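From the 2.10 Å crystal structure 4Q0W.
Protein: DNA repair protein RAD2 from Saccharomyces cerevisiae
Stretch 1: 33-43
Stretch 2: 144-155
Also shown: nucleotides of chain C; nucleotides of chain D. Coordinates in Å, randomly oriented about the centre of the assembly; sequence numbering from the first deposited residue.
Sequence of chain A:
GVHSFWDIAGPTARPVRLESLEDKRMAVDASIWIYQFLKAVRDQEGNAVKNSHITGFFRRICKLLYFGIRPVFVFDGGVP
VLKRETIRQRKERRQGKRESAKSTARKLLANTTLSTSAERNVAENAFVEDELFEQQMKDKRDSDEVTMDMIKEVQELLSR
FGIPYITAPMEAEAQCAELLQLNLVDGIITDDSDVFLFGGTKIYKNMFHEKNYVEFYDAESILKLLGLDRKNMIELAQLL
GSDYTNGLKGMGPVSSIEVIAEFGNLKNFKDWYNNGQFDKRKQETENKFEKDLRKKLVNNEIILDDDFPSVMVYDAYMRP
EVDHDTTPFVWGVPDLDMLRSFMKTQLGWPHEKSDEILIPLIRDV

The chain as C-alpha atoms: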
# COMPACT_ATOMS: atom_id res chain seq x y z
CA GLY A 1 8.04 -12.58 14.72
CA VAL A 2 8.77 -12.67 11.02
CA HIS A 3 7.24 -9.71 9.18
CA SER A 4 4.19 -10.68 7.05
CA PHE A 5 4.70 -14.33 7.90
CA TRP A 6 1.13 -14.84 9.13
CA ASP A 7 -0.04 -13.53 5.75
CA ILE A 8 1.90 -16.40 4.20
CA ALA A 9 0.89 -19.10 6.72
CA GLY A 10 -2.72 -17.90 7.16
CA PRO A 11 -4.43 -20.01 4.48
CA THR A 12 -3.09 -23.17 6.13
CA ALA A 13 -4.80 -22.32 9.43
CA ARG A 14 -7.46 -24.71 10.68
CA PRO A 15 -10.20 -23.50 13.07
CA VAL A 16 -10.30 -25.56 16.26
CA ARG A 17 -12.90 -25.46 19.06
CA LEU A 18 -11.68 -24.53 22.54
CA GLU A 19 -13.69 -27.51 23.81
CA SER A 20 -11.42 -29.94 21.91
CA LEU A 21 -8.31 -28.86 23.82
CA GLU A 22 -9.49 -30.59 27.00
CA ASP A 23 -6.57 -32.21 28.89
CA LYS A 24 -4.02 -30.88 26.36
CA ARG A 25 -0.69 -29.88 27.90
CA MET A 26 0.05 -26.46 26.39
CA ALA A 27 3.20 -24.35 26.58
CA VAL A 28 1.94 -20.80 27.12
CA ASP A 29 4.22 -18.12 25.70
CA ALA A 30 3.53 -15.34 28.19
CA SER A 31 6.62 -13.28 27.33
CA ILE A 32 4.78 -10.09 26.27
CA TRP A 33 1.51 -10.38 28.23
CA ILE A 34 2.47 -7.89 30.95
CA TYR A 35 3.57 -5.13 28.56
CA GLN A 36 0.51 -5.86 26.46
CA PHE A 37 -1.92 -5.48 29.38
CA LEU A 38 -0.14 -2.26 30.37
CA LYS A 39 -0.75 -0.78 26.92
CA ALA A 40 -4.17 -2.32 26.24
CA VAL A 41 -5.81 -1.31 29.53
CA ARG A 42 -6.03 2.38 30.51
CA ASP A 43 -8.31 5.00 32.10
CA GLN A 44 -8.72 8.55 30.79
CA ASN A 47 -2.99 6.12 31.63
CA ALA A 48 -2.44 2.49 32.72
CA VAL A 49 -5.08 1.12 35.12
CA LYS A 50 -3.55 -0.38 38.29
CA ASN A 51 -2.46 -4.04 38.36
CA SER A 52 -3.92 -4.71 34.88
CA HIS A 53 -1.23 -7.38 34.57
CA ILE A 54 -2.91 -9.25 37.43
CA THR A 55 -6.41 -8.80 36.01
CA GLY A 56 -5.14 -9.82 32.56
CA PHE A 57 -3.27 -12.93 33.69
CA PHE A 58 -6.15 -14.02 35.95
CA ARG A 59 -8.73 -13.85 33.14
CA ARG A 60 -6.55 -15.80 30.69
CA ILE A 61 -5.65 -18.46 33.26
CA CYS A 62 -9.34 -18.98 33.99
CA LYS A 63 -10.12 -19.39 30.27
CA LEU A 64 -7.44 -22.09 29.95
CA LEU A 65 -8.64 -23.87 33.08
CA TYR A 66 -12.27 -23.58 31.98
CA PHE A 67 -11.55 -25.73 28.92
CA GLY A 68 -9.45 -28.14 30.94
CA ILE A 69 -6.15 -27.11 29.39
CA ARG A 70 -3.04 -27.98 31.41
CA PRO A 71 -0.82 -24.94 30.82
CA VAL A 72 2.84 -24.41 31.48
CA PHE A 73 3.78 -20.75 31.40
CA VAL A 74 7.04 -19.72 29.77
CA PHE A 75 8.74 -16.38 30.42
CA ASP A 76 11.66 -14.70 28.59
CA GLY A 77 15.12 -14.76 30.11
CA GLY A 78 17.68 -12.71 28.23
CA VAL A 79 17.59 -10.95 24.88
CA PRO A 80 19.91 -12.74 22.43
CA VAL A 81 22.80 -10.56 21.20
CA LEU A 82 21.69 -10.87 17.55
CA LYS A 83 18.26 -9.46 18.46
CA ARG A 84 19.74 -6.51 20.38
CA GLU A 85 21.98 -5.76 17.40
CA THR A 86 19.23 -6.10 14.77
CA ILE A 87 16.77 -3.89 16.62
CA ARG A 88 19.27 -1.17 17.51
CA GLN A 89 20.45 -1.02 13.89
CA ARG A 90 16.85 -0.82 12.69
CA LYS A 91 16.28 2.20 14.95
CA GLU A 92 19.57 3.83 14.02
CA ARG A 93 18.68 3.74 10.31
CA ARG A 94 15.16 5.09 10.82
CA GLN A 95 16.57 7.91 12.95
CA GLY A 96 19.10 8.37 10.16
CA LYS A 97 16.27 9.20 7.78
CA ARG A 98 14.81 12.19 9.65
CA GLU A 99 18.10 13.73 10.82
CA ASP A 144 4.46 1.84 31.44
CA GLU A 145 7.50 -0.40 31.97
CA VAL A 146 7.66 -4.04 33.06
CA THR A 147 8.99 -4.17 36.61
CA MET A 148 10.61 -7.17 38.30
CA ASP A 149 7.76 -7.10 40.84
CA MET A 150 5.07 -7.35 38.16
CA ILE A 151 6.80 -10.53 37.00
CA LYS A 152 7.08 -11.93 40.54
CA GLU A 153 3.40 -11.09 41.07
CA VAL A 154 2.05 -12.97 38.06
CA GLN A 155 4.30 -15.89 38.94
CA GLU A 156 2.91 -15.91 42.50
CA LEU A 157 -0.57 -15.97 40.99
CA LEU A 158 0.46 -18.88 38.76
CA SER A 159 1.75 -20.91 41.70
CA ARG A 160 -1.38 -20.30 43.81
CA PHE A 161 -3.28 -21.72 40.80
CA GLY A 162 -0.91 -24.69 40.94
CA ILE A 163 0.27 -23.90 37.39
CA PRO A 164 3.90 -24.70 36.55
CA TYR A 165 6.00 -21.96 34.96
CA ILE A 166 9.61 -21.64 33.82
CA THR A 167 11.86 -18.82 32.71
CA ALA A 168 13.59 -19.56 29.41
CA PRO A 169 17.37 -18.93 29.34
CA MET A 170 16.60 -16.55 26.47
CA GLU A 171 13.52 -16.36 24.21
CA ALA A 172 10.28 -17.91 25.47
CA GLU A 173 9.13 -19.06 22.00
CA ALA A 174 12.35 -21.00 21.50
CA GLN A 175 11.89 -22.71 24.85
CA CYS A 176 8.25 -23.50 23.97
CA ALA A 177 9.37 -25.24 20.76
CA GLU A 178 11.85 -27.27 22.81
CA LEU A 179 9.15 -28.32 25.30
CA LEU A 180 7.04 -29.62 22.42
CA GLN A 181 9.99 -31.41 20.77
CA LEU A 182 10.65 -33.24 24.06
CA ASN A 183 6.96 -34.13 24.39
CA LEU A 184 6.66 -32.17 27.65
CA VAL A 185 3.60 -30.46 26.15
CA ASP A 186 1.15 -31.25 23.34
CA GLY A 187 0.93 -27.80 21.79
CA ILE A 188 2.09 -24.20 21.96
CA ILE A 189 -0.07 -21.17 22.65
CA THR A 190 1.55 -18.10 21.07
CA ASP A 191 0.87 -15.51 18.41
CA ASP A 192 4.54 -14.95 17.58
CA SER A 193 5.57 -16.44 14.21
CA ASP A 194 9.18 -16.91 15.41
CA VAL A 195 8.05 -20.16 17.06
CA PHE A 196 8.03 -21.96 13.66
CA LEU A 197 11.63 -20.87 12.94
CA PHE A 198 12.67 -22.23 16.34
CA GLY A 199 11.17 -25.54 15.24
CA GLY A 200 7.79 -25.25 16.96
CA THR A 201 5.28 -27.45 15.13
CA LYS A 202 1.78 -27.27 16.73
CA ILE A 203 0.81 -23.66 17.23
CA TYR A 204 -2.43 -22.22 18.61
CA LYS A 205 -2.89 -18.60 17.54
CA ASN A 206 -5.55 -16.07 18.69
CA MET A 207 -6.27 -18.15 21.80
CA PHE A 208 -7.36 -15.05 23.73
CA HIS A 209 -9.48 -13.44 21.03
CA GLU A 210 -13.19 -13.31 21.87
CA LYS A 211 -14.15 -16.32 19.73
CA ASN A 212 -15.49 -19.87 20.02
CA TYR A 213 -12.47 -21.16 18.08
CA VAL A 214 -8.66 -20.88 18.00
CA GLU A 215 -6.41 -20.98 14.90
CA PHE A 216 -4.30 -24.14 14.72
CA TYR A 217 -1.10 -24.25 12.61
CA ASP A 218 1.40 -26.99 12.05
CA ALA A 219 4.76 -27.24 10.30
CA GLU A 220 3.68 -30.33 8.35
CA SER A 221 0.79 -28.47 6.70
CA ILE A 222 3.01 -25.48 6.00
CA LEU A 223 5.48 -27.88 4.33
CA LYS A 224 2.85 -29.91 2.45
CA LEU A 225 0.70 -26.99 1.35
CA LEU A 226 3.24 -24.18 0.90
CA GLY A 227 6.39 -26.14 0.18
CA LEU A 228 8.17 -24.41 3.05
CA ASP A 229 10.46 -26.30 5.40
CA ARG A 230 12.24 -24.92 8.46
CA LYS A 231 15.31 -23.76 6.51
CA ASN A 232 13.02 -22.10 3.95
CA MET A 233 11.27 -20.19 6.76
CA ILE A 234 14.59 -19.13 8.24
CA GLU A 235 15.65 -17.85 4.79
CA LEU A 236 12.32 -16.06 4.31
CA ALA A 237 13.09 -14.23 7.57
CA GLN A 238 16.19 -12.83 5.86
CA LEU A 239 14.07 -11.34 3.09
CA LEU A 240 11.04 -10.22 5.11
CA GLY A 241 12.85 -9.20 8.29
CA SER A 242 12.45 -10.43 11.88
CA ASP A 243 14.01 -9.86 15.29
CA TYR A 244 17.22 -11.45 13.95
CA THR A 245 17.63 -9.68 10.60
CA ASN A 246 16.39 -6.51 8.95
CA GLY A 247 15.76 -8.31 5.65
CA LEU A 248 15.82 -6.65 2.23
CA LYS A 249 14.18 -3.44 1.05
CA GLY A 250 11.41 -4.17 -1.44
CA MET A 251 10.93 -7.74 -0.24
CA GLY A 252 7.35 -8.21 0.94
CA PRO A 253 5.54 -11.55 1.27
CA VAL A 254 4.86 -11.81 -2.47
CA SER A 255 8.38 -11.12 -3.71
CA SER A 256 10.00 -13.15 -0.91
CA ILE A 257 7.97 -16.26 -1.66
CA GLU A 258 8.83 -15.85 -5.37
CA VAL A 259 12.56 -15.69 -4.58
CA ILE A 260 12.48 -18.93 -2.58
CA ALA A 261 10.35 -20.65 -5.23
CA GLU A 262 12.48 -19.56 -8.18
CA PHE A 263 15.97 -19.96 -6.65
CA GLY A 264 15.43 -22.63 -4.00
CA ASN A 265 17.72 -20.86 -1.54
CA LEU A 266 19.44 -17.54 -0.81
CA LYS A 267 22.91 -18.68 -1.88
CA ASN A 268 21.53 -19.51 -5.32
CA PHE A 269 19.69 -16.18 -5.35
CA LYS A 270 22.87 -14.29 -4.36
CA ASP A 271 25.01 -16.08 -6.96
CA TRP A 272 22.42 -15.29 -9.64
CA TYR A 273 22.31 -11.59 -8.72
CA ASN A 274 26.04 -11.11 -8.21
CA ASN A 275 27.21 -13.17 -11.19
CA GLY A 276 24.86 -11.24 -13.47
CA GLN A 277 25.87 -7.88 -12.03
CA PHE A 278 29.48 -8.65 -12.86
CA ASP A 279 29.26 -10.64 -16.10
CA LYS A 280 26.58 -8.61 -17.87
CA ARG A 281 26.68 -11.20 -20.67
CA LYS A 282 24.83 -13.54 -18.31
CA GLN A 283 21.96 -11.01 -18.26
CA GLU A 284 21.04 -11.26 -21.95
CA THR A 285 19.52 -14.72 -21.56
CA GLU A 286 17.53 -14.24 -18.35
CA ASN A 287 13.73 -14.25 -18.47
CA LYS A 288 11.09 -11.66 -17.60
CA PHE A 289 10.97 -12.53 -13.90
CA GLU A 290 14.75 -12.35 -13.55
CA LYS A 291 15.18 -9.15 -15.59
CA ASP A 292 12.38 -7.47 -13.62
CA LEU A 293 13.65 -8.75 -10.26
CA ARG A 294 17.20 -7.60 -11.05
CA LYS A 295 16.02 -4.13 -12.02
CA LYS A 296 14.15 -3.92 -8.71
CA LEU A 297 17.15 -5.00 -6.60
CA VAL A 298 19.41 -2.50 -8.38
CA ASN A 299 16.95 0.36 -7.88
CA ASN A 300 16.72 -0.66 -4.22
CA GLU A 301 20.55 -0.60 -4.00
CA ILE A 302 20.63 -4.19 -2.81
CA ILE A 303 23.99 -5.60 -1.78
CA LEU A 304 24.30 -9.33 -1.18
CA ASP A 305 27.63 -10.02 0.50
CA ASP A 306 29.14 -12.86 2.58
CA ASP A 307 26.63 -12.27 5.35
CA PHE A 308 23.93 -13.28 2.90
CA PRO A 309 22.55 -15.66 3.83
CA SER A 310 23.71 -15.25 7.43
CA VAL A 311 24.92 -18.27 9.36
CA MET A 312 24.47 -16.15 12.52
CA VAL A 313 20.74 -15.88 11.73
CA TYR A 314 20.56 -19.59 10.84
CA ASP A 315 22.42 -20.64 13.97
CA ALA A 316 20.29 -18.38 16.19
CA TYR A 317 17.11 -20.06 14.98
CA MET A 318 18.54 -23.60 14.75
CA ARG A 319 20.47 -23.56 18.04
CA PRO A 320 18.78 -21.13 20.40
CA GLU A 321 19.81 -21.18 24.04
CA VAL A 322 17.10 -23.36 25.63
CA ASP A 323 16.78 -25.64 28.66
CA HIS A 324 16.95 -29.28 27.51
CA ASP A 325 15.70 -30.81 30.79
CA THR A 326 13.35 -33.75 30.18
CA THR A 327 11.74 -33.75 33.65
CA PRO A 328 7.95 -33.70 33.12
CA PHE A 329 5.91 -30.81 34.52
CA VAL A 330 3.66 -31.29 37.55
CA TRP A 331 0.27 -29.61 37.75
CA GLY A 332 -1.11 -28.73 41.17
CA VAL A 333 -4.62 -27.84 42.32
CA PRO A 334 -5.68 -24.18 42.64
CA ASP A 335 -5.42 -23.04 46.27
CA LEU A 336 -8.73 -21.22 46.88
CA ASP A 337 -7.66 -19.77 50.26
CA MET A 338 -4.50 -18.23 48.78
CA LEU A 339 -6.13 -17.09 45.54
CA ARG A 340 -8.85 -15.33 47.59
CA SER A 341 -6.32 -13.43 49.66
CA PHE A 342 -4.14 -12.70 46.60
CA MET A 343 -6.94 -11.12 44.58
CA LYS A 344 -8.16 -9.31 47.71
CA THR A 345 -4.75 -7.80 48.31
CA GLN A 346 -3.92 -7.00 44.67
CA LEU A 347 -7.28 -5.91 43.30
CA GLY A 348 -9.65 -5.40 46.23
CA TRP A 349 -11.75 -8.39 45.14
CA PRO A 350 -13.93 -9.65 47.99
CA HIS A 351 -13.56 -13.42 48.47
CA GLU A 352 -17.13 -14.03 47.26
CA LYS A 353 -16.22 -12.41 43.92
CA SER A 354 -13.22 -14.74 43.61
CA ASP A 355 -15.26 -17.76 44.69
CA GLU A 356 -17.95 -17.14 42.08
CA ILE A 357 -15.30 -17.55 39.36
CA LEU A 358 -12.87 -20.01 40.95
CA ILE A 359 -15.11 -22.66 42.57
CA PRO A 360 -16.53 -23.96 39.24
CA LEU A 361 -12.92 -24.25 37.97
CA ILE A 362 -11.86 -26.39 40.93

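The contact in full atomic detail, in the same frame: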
# COMPACT_ATOMS: atom_id res chain seq x y z
N TRP A 33 2.81 -10.64 27.61
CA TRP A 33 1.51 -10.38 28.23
C TRP A 33 1.50 -9.13 29.13
O TRP A 33 0.59 -8.30 29.03
CB TRP A 33 1.06 -11.59 29.06
CG TRP A 33 0.59 -12.76 28.25
CD1 TRP A 33 0.87 -13.04 26.93
CD2 TRP A 33 -0.25 -13.82 28.71
NE1 TRP A 33 0.24 -14.21 26.55
CE2 TRP A 33 -0.45 -14.71 27.63
CE3 TRP A 33 -0.86 -14.11 29.94
CZ2 TRP A 33 -1.24 -15.86 27.74
CZ3 TRP A 33 -1.65 -15.25 30.05
CH2 TRP A 33 -1.82 -16.11 28.95
N ILE A 34 2.49 -9.00 30.00
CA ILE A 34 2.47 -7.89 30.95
C ILE A 34 2.47 -6.55 30.21
O ILE A 34 1.58 -5.72 30.42
CB ILE A 34 3.63 -7.93 31.95
CG1 ILE A 34 3.50 -9.14 32.87
CG2 ILE A 34 3.65 -6.67 32.81
CD1 ILE A 34 4.72 -9.35 33.77
N TYR A 35 3.44 -6.37 29.32
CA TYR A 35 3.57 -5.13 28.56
C TYR A 35 2.30 -4.86 27.77
O TYR A 35 1.85 -3.72 27.66
CB TYR A 35 4.78 -5.16 27.62
CG TYR A 35 5.11 -3.80 27.06
CD1 TYR A 35 5.64 -2.81 27.88
CD2 TYR A 35 4.87 -3.49 25.72
CE1 TYR A 35 5.94 -1.54 27.39
CE2 TYR A 35 5.16 -2.22 25.22
CZ TYR A 35 5.69 -1.26 26.05
OH TYR A 35 5.98 -0.00 25.56
N GLN A 36 1.72 -5.94 27.25
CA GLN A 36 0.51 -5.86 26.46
C GLN A 36 -0.69 -5.37 27.28
O GLN A 36 -1.46 -4.52 26.83
CB GLN A 36 0.22 -7.24 25.87
CG GLN A 36 -0.88 -7.29 24.83
CD GLN A 36 -0.89 -8.62 24.08
OE1 GLN A 36 -1.79 -9.44 24.27
NE2 GLN A 36 0.11 -8.82 23.23
N PHE A 37 -0.84 -5.90 28.49
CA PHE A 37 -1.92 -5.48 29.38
C PHE A 37 -1.74 -4.04 29.83
O PHE A 37 -2.72 -3.30 29.98
CB PHE A 37 -2.01 -6.42 30.58
CG PHE A 37 -2.50 -7.80 30.24
CD1 PHE A 37 -3.64 -7.98 29.49
CD2 PHE A 37 -1.81 -8.93 30.68
CE1 PHE A 37 -4.09 -9.25 29.17
CE2 PHE A 37 -2.25 -10.20 30.36
CZ PHE A 37 -3.39 -10.37 29.61
N LEU A 38 -0.49 -3.65 30.06
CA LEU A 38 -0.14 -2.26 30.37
C LEU A 38 -0.64 -1.30 29.30
O LEU A 38 -1.22 -0.26 29.61
CB LEU A 38 1.37 -2.11 30.50
CG LEU A 38 1.99 -2.16 31.89
CD1 LEU A 38 1.47 -3.35 32.67
CD2 LEU A 38 3.50 -2.21 31.77
N LYS A 39 -0.41 -1.65 28.04
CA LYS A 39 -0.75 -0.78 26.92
C LYS A 39 -2.21 -0.90 26.49
O LYS A 39 -2.80 0.06 25.98
CB LYS A 39 0.17 -1.06 25.72
CG LYS A 39 1.13 0.09 25.40
CD LYS A 39 2.12 0.34 26.53
CE LYS A 39 2.82 1.68 26.36
NZ LYS A 39 4.19 1.67 26.97
N ALA A 40 -2.81 -2.07 26.70
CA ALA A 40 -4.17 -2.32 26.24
C ALA A 40 -5.24 -1.86 27.22
O ALA A 40 -6.40 -1.69 26.84
CB ALA A 40 -4.36 -3.80 25.92
N VAL A 41 -4.85 -1.66 28.48
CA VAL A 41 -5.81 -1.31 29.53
C VAL A 41 -5.45 0.01 30.21
O VAL A 41 -4.49 0.09 30.99
CB VAL A 41 -5.94 -2.43 30.59
N ARG A 42 -6.24 1.05 29.92
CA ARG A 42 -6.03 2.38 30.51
C ARG A 42 -7.33 3.11 30.87
O ARG A 42 -8.42 2.69 30.49
CB ARG A 42 -5.18 3.25 29.58
CG ARG A 42 -5.18 2.78 28.14
CD ARG A 42 -3.80 2.93 27.54
NE ARG A 42 -2.74 2.56 28.48
CZ ARG A 42 -1.86 3.42 28.98
NH1 ARG A 42 -0.93 3.00 29.83
NH2 ARG A 42 -1.91 4.70 28.64
N ASP A 43 -7.18 4.21 31.60
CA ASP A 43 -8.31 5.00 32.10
C ASP A 43 -8.71 6.13 31.15
O ASP A 43 -9.23 5.88 30.05
CB ASP A 43 -7.99 5.56 33.49
CG ASP A 43 -6.61 6.22 33.56
OD1 ASP A 43 -6.18 6.82 32.55
OD2 ASP A 43 -5.96 6.15 34.63
N ASP A 144 4.79 2.97 32.30
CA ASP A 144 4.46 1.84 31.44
C ASP A 144 5.68 0.97 31.12
O ASP A 144 5.98 0.71 29.95
CB ASP A 144 3.82 2.32 30.14
CG ASP A 144 2.47 2.99 30.36
OD1 ASP A 144 2.27 3.61 31.43
OD2 ASP A 144 1.61 2.90 29.45
N GLU A 145 6.39 0.53 32.15
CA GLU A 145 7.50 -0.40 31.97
C GLU A 145 7.24 -1.67 32.79
O GLU A 145 6.52 -1.64 33.79
CB GLU A 145 8.82 0.24 32.40
N VAL A 146 7.83 -2.78 32.35
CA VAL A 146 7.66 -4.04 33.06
C VAL A 146 8.65 -4.15 34.21
O VAL A 146 9.85 -4.29 34.00
CB VAL A 146 7.84 -5.26 32.14
CG1 VAL A 146 7.64 -6.55 32.94
CG2 VAL A 146 6.87 -5.20 30.97
N THR A 147 8.14 -4.10 35.43
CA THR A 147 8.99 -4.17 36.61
C THR A 147 9.20 -5.61 37.06
O THR A 147 8.38 -6.49 36.78
CB THR A 147 8.42 -3.34 37.77
OG1 THR A 147 7.28 -4.01 38.33
CG2 THR A 147 8.00 -1.95 37.28
N MET A 148 10.31 -5.85 37.75
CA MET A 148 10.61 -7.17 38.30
C MET A 148 9.49 -7.66 39.23
O MET A 148 9.24 -8.86 39.32
CB MET A 148 11.94 -7.10 39.05
CG MET A 148 12.74 -8.39 39.06
SD MET A 148 14.47 -8.07 39.50
CE MET A 148 15.24 -9.65 39.12
N ASP A 149 8.82 -6.74 39.91
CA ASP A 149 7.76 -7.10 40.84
C ASP A 149 6.49 -7.54 40.11
O ASP A 149 5.76 -8.42 40.59
CB ASP A 149 7.44 -5.94 41.79
CG ASP A 149 8.37 -5.88 42.99
OD1 ASP A 149 8.76 -6.96 43.50
OD2 ASP A 149 8.70 -4.76 43.42
N MET A 150 6.21 -6.93 38.97
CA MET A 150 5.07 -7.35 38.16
C MET A 150 5.24 -8.81 37.77
O MET A 150 4.28 -9.59 37.84
CB MET A 150 4.94 -6.48 36.92
CG MET A 150 4.49 -5.06 37.22
SD MET A 150 4.64 -4.01 35.77
CE MET A 150 3.79 -2.53 36.34
N ILE A 151 6.47 -9.17 37.40
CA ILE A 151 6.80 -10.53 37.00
C ILE A 151 6.64 -11.49 38.18
O ILE A 151 6.00 -12.54 38.04
CB ILE A 151 8.23 -10.61 36.43
CG1 ILE A 151 8.29 -9.92 35.07
CG2 ILE A 151 8.68 -12.05 36.29
CD1 ILE A 151 9.70 -9.72 34.53
N LYS A 152 7.20 -11.12 39.33
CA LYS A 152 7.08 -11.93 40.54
C LYS A 152 5.62 -12.12 40.93
O LYS A 152 5.23 -13.19 41.39
CB LYS A 152 7.87 -11.30 41.69
CG LYS A 152 9.37 -11.56 41.63
N GLU A 153 4.82 -11.07 40.74
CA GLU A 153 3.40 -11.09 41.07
C GLU A 153 2.61 -12.10 40.24
O GLU A 153 1.82 -12.89 40.78
CB GLU A 153 2.79 -9.69 40.92
CG GLU A 153 3.03 -8.78 42.14
CD GLU A 153 2.84 -7.30 41.82
OE1 GLU A 153 2.99 -6.49 42.75
OE2 GLU A 153 2.56 -6.96 40.65
N VAL A 154 2.79 -12.05 38.92
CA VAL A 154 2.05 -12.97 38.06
C VAL A 154 2.53 -14.39 38.32
O VAL A 154 1.75 -15.34 38.25
CB VAL A 154 2.13 -12.58 36.55
CG1 VAL A 154 1.54 -11.20 36.33
CG2 VAL A 154 3.56 -12.61 36.04
N GLN A 155 3.80 -14.55 38.66
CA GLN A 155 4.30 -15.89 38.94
C GLN A 155 3.75 -16.41 40.28
O GLN A 155 3.53 -17.61 40.43
CB GLN A 155 5.82 -15.94 38.88
CG GLN A 155 6.35 -15.80 37.45
CD GLN A 155 7.85 -15.54 37.40
OE1 GLN A 155 8.50 -15.35 38.44
NE2 GLN A 155 8.40 -15.53 36.20
P DT C 3 8.54 -3.13 22.20
O5' DT C 3 7.30 -3.83 22.94
C5' DT C 3 7.44 -5.13 23.52
C4' DT C 3 6.39 -6.08 22.97
O4' DT C 3 5.07 -5.64 23.35
C3' DT C 3 6.37 -6.14 21.46
O3' DT C 3 7.09 -7.29 21.05
C2' DT C 3 4.90 -6.22 21.06
C1' DT C 3 4.14 -6.04 22.36
N1 DT C 3 3.10 -4.99 22.31
C2 DT C 3 1.78 -5.34 22.20
O2 DT C 3 1.40 -6.50 22.13
N3 DT C 3 0.90 -4.29 22.19
C4 DT C 3 1.23 -2.95 22.26
O4 DT C 3 0.37 -2.06 22.23
C5 DT C 3 2.64 -2.65 22.36
C7 DT C 3 3.11 -1.23 22.45
C6 DT C 3 3.50 -3.67 22.38
P DA D 16 -10.05 -6.28 18.29
OP1 DA D 16 -10.49 -7.18 17.19
OP2 DA D 16 -11.03 -5.38 18.94
O5' DA D 16 -9.36 -7.14 19.45
C5' DA D 16 -8.39 -8.13 19.13
C4' DA D 16 -7.44 -8.31 20.30
O4' DA D 16 -6.66 -7.10 20.47
C3' DA D 16 -8.11 -8.54 21.65
O3' DA D 16 -8.06 -9.92 22.00
C2' DA D 16 -7.33 -7.64 22.63
C1' DA D 16 -6.15 -7.18 21.79
N9 DA D 16 -5.54 -5.90 22.15
C8 DA D 16 -6.17 -4.74 22.54
N7 DA D 16 -5.34 -3.75 22.79
C5 DA D 16 -4.08 -4.29 22.54
C6 DA D 16 -2.78 -3.75 22.62
N6 DA D 16 -2.52 -2.49 22.99
N1 DA D 16 -1.74 -4.56 22.30
C2 DA D 16 -2.00 -5.82 21.92
N3 DA D 16 -3.19 -6.44 21.81
C4 DA D 16 -4.19 -5.61 22.14

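What does Asp144 offer to stretch 1? Its carboxylate reaches the basic side chains beyond Leu38. Arg42 NH1 forms a salt bridge with Asp144 OD2 at 2.6 Å, and Lys39 NZ makes a longer one with the same OD2 at 3.8 Å. Both bases are also held within their own stretch: Arg42 NH1 donates to Leu38 O at 3.3 Å, and Lys39 NZ to Tyr35 OH at 2.8 Å. Arg42 is poorly ordered, so its bridge is less certain than the distance suggests. The Asp144 backbone takes part as well, its O lying 3.4 Å from Tyr35 CE1, at the ring edge.

How do Glu145 and Val146 pass the helix? The CA-to-CB bond of Glu145 points away and its side chain is not modelled beyond CB; among the modelled atoms its backbone makes the contact, with Glu145 O 3.7 Å from Leu38 CD2. Val146 packs CG2 against Ile34 CG2 at 4.0 Å and Tyr35 CB at 3.9 Å, a compact branched side chain meeting apolar carbon on successive residues.

Why does the contact resume at Met150? Thr147 makes no contact across the stretches, but it caps the second helix: its OG1 accepts from Met150 N at 3.2 Å. The CA-to-CB bond of Met150 points toward stretch 1, and its long, flexible side chain spans two residues, with SD 4.1 Å from Ile34 CG2 and CE 4.4 Å from Leu38 CD1.

What completes the apolar packing? Ile34, buried and with its CA-to-CB bond toward stretch 2, extends CD1 to Ile151 CG1 at 3.8 Å and to Val154 CG2 at 4.1 Å. The helix axes approach no closer than 11.3 Å, with 107° between their directions, so side chains bridge the gap. The stretches together bury 469 Å², and no hydrogen bond joins them among the modelled atoms; apolar packing and the charges around Asp144 make the contact.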